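Local coordinates for protein blue-light-activated histidine kinase 2 (Erythrobacter litoralis HTCC2594, PDB 4R39) that senses blue light, transfers phosphate from ATP to a protein histidine, probably its own, and takes part in the light-induced increase in bacterial virulence, at residues Tyr69-Ile74 with Gly88-Arg93. Residues are numbered along the deposited sequence; the frame is centred on the assembly and turned at random.
Sequences YQEMDI and GAYLGR
Gln70 and Arg93 both set CG beside the backbone N, and from there the glutamine runs on extended (chi2 -178°) while the arginine bends at chi3 (78°), so that amide and guanidinium meet between the helices. This is a near-antiparallel helix-helix contact, 58-75 against 87-102, in the C-terminal histidine kinase part, which includes the Bergerat-fold ATP-binding domain; a short connection carrying strand 85-86 joins the two. At 10.9 Å between the axes of the two short segments, the gap is spanned by long side chains. Arg93 grips a single oxygen end-on: NH1 lies 2.9 Å from Gln70 OE1, and NH2 makes a longer, more bent bond of 3.2 Å to the same OE1. Both nitrogens come from one face of the amide, NH1 well above the carbonyl plane, whereas OE1 sits in the guanidinium plane; the two flat groups are turned 60° apart. Next to this pair, Glu71 lies against the other helix, its CG 4.3 Å from Tyr90 CB and oblique to the tyrosine ring, its side chain also resting on Ile85 and Pro86. Tyr90 packs against Leu67 and Leu68, its hydroxyl hydrogen-bonded to Ala64 O. Glu71 and Arg93 form no direct salt bridge. One water joins them instead, donating to Glu71 OE2 at 2.6 Å and accepting from Arg93 NH1 at 2.7 Å, so NH1 serves both this water and Gln70 OE1.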
ATOM      1  N   TYR A  69     -11.212   4.183  -3.459  1.00 20.94           N
ATOM      2  CA  TYR A  69     -12.586   4.340  -3.914  1.00 20.91           C
ATOM      3  C   TYR A  69     -12.869   5.803  -4.204  1.00 22.24           C
ATOM      4  O   TYR A  69     -13.514   6.133  -5.202  1.00 22.52           O
ATOM      5  CB  TYR A  69     -13.581   3.829  -2.870  1.00 21.43           C
ATOM      6  CG  TYR A  69     -14.993   4.279  -3.159  1.00 22.90           C
ATOM      7  CD1 TYR A  69     -15.499   5.445  -2.599  1.00 23.43           C
ATOM      8  CD2 TYR A  69     -15.810   3.553  -4.015  1.00 25.35           C
ATOM      9  CE1 TYR A  69     -16.784   5.870  -2.875  1.00 27.54           C
ATOM     10  CE2 TYR A  69     -17.098   3.969  -4.295  1.00 27.81           C
ATOM     11  CZ  TYR A  69     -17.580   5.128  -3.725  1.00 29.91           C
ATOM     12  OH  TYR A  69     -18.862   5.541  -4.004  1.00 35.42           O
ATOM     13  N   GLN A  70     -12.384   6.679  -3.327  1.00 21.80           N
ATOM     14  CA  GLN A  70     -12.572   8.115  -3.499  1.00 21.74           C
ATOM     15  C   GLN A  70     -11.961   8.614  -4.810  1.00 26.34           C
ATOM     16  O   GLN A  70     -12.554   9.443  -5.496  1.00 24.08           O
ATOM     17  CB  GLN A  70     -11.966   8.879  -2.323  1.00 21.63           C
ATOM     18  CG  GLN A  70     -12.745   8.752  -1.030  1.00 22.68           C
ATOM     19  CD  GLN A  70     -12.135   9.572   0.087  1.00 27.02           C
ATOM     20  OE1 GLN A  70     -11.605  10.662  -0.145  1.00 28.18           O
ATOM     21  NE2 GLN A  70     -12.197   9.052   1.306  1.00 27.83           N
ATOM     22  N   GLU A  71     -10.782   8.102  -5.155  1.00 27.62           N
ATOM     23  CA  GLU A  71     -10.124   8.473  -6.405  1.00 27.36           C
ATOM     24  C   GLU A  71     -10.909   7.973  -7.616  1.00 29.21           C
ATOM     25  O   GLU A  71     -10.974   8.644  -8.644  1.00 29.38           O
ATOM     26  CB  GLU A  71      -8.700   7.912  -6.454  1.00 26.01           C
ATOM     27  CG  GLU A  71      -7.786   8.410  -5.346  1.00 27.53           C
ATOM     28  CD  GLU A  71      -7.507   9.900  -5.425  1.00 29.14           C
ATOM     29  OE1 GLU A  71      -7.750  10.503  -6.494  1.00 31.41           O
ATOM     30  OE2 GLU A  71      -7.042  10.468  -4.414  1.00 30.36           O
ATOM     31  N   MET A  72     -11.500   6.789  -7.493  1.00 31.14           N
ATOM     32  CA  MET A  72     -12.295   6.216  -8.572  1.00 32.32           C
ATOM     33  C   MET A  72     -13.557   7.025  -8.794  1.00 34.12           C
ATOM     34  O   MET A  72     -13.975   7.254  -9.927  1.00 36.28           O
ATOM     35  CB  MET A  72     -12.711   4.794  -8.230  1.00 32.51           C
ATOM     36  CG  MET A  72     -11.644   3.755  -8.411  1.00 32.44           C
ATOM     37  SD  MET A  72     -12.338   2.142  -8.023  1.00 41.20           S
ATOM     38  CE  MET A  72     -11.195   1.582  -6.790  1.00 34.60           C
ATOM     39  N   ASP A  73     -14.173   7.429  -7.693  1.00 28.67           N
ATOM     40  CA  ASP A  73     -15.411   8.184  -7.730  1.00 30.65           C
ATOM     41  C   ASP A  73     -15.199   9.494  -8.481  1.00 31.49           C
ATOM     42  O   ASP A  73     -16.027   9.898  -9.295  1.00 31.80           O
ATOM     43  CB  ASP A  73     -15.881   8.458  -6.301  1.00 32.11           C
ATOM     44  CG  ASP A  73     -17.324   8.909  -6.237  1.00 36.24           C
ATOM     45  OD1 ASP A  73     -18.157   8.362  -6.990  1.00 38.59           O
ATOM     46  OD2 ASP A  73     -17.626   9.811  -5.429  1.00 40.34           O
ATOM     47  N   ILE A  74     -14.073  10.144  -8.202  1.00 25.93           N
ATOM     48  CA  ILE A  74     -13.716  11.411  -8.834  1.00 26.54           C
ATOM     49  C   ILE A  74     -13.382  11.228 -10.311  1.00 27.20           C
ATOM     50  O   ILE A  74     -13.619  12.120 -11.121  1.00 28.54           O
ATOM     51  CB  ILE A  74     -12.505  12.050  -8.109  1.00 25.23           C
ATOM     52  CG1 ILE A  74     -12.955  12.660  -6.781  1.00 25.25           C
ATOM     53  CG2 ILE A  74     -11.825  13.123  -8.969  1.00 25.74           C
ATOM     54  CD1 ILE A  74     -11.813  13.007  -5.856  1.00 24.06           C
ATOM     55  N   GLY A  88       0.285   9.728  -7.098  1.00 12.15           N
ATOM     56  CA  GLY A  88       0.968  10.584  -6.147  1.00 11.89           C
ATOM     57  C   GLY A  88       0.023  11.140  -5.104  1.00 11.89           C
ATOM     58  O   GLY A  88       0.346  11.168  -3.916  1.00 11.71           O
ATOM     59  N   ALA A  89      -1.149  11.575  -5.553  1.00 12.19           N
ATOM     60  CA  ALA A  89      -2.164  12.105  -4.650  1.00 12.37           C
ATOM     61  C   ALA A  89      -2.593  11.014  -3.677  1.00 12.37           C
ATOM     62  O   ALA A  89      -2.653  11.217  -2.470  1.00 12.37           O
ATOM     63  CB  ALA A  89      -3.359  12.609  -5.444  1.00 12.82           C
ATOM     64  N   TYR A  90      -2.873   9.846  -4.234  1.00 12.64           N
ATOM     65  CA  TYR A  90      -3.344   8.700  -3.478  1.00 14.07           C
ATOM     66  C   TYR A  90      -2.321   8.236  -2.431  1.00 12.53           C
ATOM     67  O   TYR A  90      -2.672   8.049  -1.263  1.00 12.70           O
ATOM     68  CB  TYR A  90      -3.695   7.595  -4.476  1.00 13.07           C
ATOM     69  CG  TYR A  90      -4.063   6.251  -3.900  1.00 13.45           C
ATOM     70  CD1 TYR A  90      -4.974   6.133  -2.864  1.00 13.78           C
ATOM     71  CD2 TYR A  90      -3.523   5.091  -4.434  1.00 14.74           C
ATOM     72  CE1 TYR A  90      -5.316   4.896  -2.358  1.00 14.66           C
ATOM     73  CE2 TYR A  90      -3.859   3.855  -3.942  1.00 15.67           C
ATOM     74  CZ  TYR A  90      -4.755   3.759  -2.904  1.00 14.84           C
ATOM     75  OH  TYR A  90      -5.089   2.521  -2.410  1.00 17.97           O
ATOM     76  N   LEU A  91      -1.062   8.068  -2.831  1.00 12.62           N
ATOM     77  CA  LEU A  91      -0.023   7.647  -1.889  1.00 13.04           C
ATOM     78  C   LEU A  91       0.209   8.695  -0.798  1.00 13.20           C
ATOM     79  O   LEU A  91       0.502   8.355   0.345  1.00 13.14           O
ATOM     80  CB  LEU A  91       1.297   7.349  -2.611  1.00 13.11           C
ATOM     81  CG  LEU A  91       1.322   6.202  -3.626  1.00 14.84           C
ATOM     82  CD1 LEU A  91       2.738   5.980  -4.151  1.00 13.80           C
ATOM     83  CD2 LEU A  91       0.770   4.915  -3.035  1.00 13.82           C
ATOM     84  N   GLY A  92       0.080   9.969  -1.154  1.00 11.66           N
ATOM     85  CA  GLY A  92       0.229  11.046  -0.190  1.00 11.66           C
ATOM     86  C   GLY A  92      -0.803  10.978   0.921  1.00 11.99           C
ATOM     87  O   GLY A  92      -0.510  11.296   2.073  1.00 12.05           O
ATOM     88  N   ARG A  93      -2.016  10.558   0.580  1.00 12.87           N
ATOM     89  CA  ARG A  93      -3.092  10.487   1.559  1.00 14.80           C
ATOM     90  C   ARG A  93      -2.966   9.229   2.405  1.00 17.58           C
ATOM     91  O   ARG A  93      -3.369   9.213   3.566  1.00 16.89           O
ATOM     92  CB  ARG A  93      -4.450  10.523   0.866  1.00 15.55           C
ATOM     93  CG  ARG A  93      -4.692  11.793   0.075  1.00 18.81           C
ATOM     94  CD  ARG A  93      -6.084  11.798  -0.517  1.00 16.91           C
ATOM     95  NE  ARG A  93      -7.084  12.138   0.489  1.00 20.27           N
ATOM     96  CZ  ARG A  93      -8.360  11.769   0.440  1.00 21.21           C
ATOM     97  NH1 ARG A  93      -8.808  11.027  -0.563  1.00 20.99           N
ATOM     98  NH2 ARG A  93      -9.190  12.139   1.405  1.00 19.97           N
TER
HETATM   99  O   HOH W   1      -7.689   9.251  -2.241  1.00 15.09           O